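Local atomic coordinates of beta-porphyranase (Bacteroides plebeius, PDB entry 4AWD), a protein that cleaves the sulfated red-seaweed polysaccharide porphyran at the linkages between beta-D-galactose and alpha-L-galactose-6-sulfate, releasing mostly disaccharides. Residues 238-243 against 308-313. Numbering follows the deposited sequence.
Sequences EDFHTY and TTYYDW. With CA (calcium ion), chain C.
The carboxylate of D312, whose CB lies 4.0 Å from CE1 of F240, is gripped at both oxygens: OD1 binds the calcium ion at 2.4 Å, and OD2 makes a salt bridge with R139. The backbone O of D312 reaches the same ion at 2.5 Å, so the residue chelates it. CG stands anti to the backbone N (chi1 -170°), beside the carbonyl carbon, which lets the side chain and main chain bind together. E57, N59, G94 and a water complete the site.

Across from it, the F240 ring settles obliquely on 308-313. Its CZ meets CB of Y310 at 3.6 Å, while CE1 lies over the backbone between Y310 and D312. The Y310 ring itself leads away, its hydroxyl hydrogen-bonded to D305. Further along, OG1 of T242 comes within 3.8 Å of CH2 on the six-membered ring of W313, approaching it obliquely in a van der Waals touch.

No hydrogen bond joins the two segments; strand 134-141 runs between them and pairs with both 241-249 and 308-321. F240 thus bridges over that strand beside the chain's corner at D312, at the calcium site on the convex side of the GH16 beta-jelly-roll.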
loop_
_atom_site.group_PDB
_atom_site.type_symbol
_atom_site.label_atom_id
_atom_site.label_comp_id
_atom_site.label_asym_id
_atom_site.label_seq_id
_atom_site.Cartn_x
_atom_site.Cartn_y
_atom_site.Cartn_z
ATOM N N GLU A 238 1.089 7.167 16.659
ATOM C CA GLU A 238 1.754 8.087 17.589
ATOM C C GLU A 238 2.879 8.890 16.947
ATOM O O GLU A 238 3.264 9.947 17.459
ATOM C CB GLU A 238 2.289 7.357 18.832
ATOM C CG GLU A 238 1.248 6.579 19.668
ATOM C CD GLU A 238 -0.076 7.323 19.925
ATOM O OE1 GLU A 238 -0.126 8.576 19.867
ATOM O OE2 GLU A 238 -1.092 6.631 20.189
ATOM N N ASP A 239 3.420 8.394 15.842
ATOM C CA ASP A 239 4.552 9.070 15.240
ATOM C C ASP A 239 4.812 8.630 13.814
ATOM O O ASP A 239 4.258 7.635 13.328
ATOM C CB ASP A 239 5.813 8.859 16.095
ATOM C CG ASP A 239 6.729 10.072 16.100
ATOM O OD1 ASP A 239 6.530 11.017 15.293
ATOM O OD2 ASP A 239 7.666 10.069 16.923
ATOM N N PHE A 240 5.659 9.401 13.147
ATOM C CA PHE A 240 6.064 9.102 11.796
ATOM C C PHE A 240 7.092 8.012 11.870
ATOM O O PHE A 240 7.987 8.042 12.712
ATOM C CB PHE A 240 6.685 10.325 11.133
ATOM C CG PHE A 240 5.684 11.293 10.597
ATOM C CD1 PHE A 240 5.152 11.123 9.314
ATOM C CD2 PHE A 240 5.279 12.387 11.366
ATOM C CE1 PHE A 240 4.231 12.015 8.809
ATOM C CE2 PHE A 240 4.353 13.280 10.886
ATOM C CZ PHE A 240 3.814 13.100 9.601
ATOM N N HIS A 241 6.949 7.036 10.992
ATOM C CA HIS A 241 7.950 6.007 10.859
ATOM C C HIS A 241 8.146 5.694 9.395
ATOM O O HIS A 241 7.332 6.041 8.539
ATOM C CB HIS A 241 7.568 4.740 11.645
ATOM C CG HIS A 241 7.499 4.947 13.126
ATOM N ND1 HIS A 241 8.616 4.934 13.933
ATOM C CD2 HIS A 241 6.443 5.164 13.948
ATOM C CE1 HIS A 241 8.251 5.144 15.187
ATOM N NE2 HIS A 241 6.938 5.289 15.223
ATOM N N THR A 242 9.222 4.993 9.134
ATOM C CA THR A 242 9.663 4.707 7.798
ATOM C C THR A 242 9.277 3.253 7.489
ATOM O O THR A 242 9.546 2.351 8.285
ATOM C CB THR A 242 11.198 5.036 7.739
ATOM O OG1 THR A 242 11.372 6.357 7.205
ATOM C CG2 THR A 242 11.974 4.070 6.941
ATOM N N TYR A 243 8.596 3.045 6.366
ATOM C CA TYR A 243 8.174 1.702 5.947
ATOM C C TYR A 243 8.617 1.481 4.506
ATOM O O TYR A 243 8.164 2.164 3.586
ATOM C CB TYR A 243 6.656 1.521 6.075
ATOM C CG TYR A 243 6.106 1.790 7.456
ATOM C CD1 TYR A 243 6.062 0.778 8.415
ATOM C CD2 TYR A 243 5.623 3.058 7.803
ATOM C CE1 TYR A 243 5.558 1.007 9.682
ATOM C CE2 TYR A 243 5.126 3.311 9.083
ATOM C CZ TYR A 243 5.094 2.270 10.019
ATOM O OH TYR A 243 4.605 2.496 11.284
ATOM N N THR A 308 -6.752 11.840 10.126
ATOM C CA THR A 308 -5.907 11.964 8.941
ATOM C C THR A 308 -4.698 11.034 8.994
ATOM O O THR A 308 -4.054 10.895 10.040
ATOM C CB THR A 308 -5.438 13.429 8.787
ATOM O OG1 THR A 308 -6.589 14.272 8.654
ATOM C CG2 THR A 308 -4.539 13.617 7.580
ATOM N N THR A 309 -4.400 10.390 7.868
ATOM C CA THR A 309 -3.148 9.668 7.725
ATOM C C THR A 309 -2.190 10.615 7.035
ATOM O O THR A 309 -2.549 11.237 6.018
ATOM C CB THR A 309 -3.300 8.370 6.893
ATOM O OG1 THR A 309 -4.129 7.426 7.590
ATOM C CG2 THR A 309 -1.941 7.742 6.655
ATOM N N TYR A 310 -0.978 10.724 7.576
ATOM C CA TYR A 310 0.019 11.647 7.026
ATOM C C TYR A 310 1.180 10.939 6.354
ATOM O O TYR A 310 1.781 10.026 6.925
ATOM C CB TYR A 310 0.574 12.553 8.117
ATOM C CG TYR A 310 -0.430 13.460 8.768
ATOM C CD1 TYR A 310 -0.704 14.717 8.234
ATOM C CD2 TYR A 310 -1.085 13.076 9.938
ATOM C CE1 TYR A 310 -1.620 15.565 8.840
ATOM C CE2 TYR A 310 -1.995 13.921 10.553
ATOM C CZ TYR A 310 -2.256 15.161 10.005
ATOM O OH TYR A 310 -3.167 15.997 10.603
ATOM N N TYR A 311 1.502 11.372 5.143
ATOM C CA TYR A 311 2.680 10.875 4.463
ATOM C C TYR A 311 3.613 12.047 4.219
ATOM O O TYR A 311 3.307 12.943 3.419
ATOM C CB TYR A 311 2.306 10.202 3.136
ATOM C CG TYR A 311 1.292 9.090 3.268
ATOM C CD1 TYR A 311 -0.077 9.369 3.352
ATOM C CD2 TYR A 311 1.701 7.761 3.303
ATOM C CE1 TYR A 311 -1.008 8.358 3.472
ATOM C CE2 TYR A 311 0.763 6.728 3.427
ATOM C CZ TYR A 311 -0.583 7.038 3.507
ATOM O OH TYR A 311 -1.494 6.022 3.622
ATOM N N ASP A 312 4.735 12.046 4.933
ATOM C CA ASP A 312 5.772 13.069 4.787
ATOM C C ASP A 312 6.409 12.974 3.403
ATOM O O ASP A 312 6.679 13.987 2.762
ATOM C CB ASP A 312 6.848 12.916 5.875
ATOM C CG ASP A 312 7.816 14.085 5.911
ATOM O OD1 ASP A 312 7.638 15.034 5.126
ATOM O OD2 ASP A 312 8.762 14.054 6.723
ATOM N N TRP A 313 6.636 11.758 2.936
ATOM C CA TRP A 313 7.142 11.576 1.591
ATOM C C TRP A 313 6.935 10.175 1.095
ATOM O O TRP A 313 6.694 9.253 1.870
ATOM C CB TRP A 313 8.632 11.945 1.489
ATOM C CG TRP A 313 9.496 11.459 2.623
ATOM C CD1 TRP A 313 9.948 12.203 3.686
ATOM C CD2 TRP A 313 10.019 10.143 2.808
ATOM N NE1 TRP A 313 10.731 11.433 4.504
ATOM C CE2 TRP A 313 10.786 10.162 3.993
ATOM C CE3 TRP A 313 9.930 8.951 2.081
ATOM C CZ2 TRP A 313 11.447 9.037 4.473
ATOM C CZ3 TRP A 313 10.599 7.824 2.555
ATOM C CH2 TRP A 313 11.340 7.876 3.741
HETATM CA CA CA C . 7.341 16.329 3.138
HETATM O O HOH W 1 9.627 16.024 2.612
#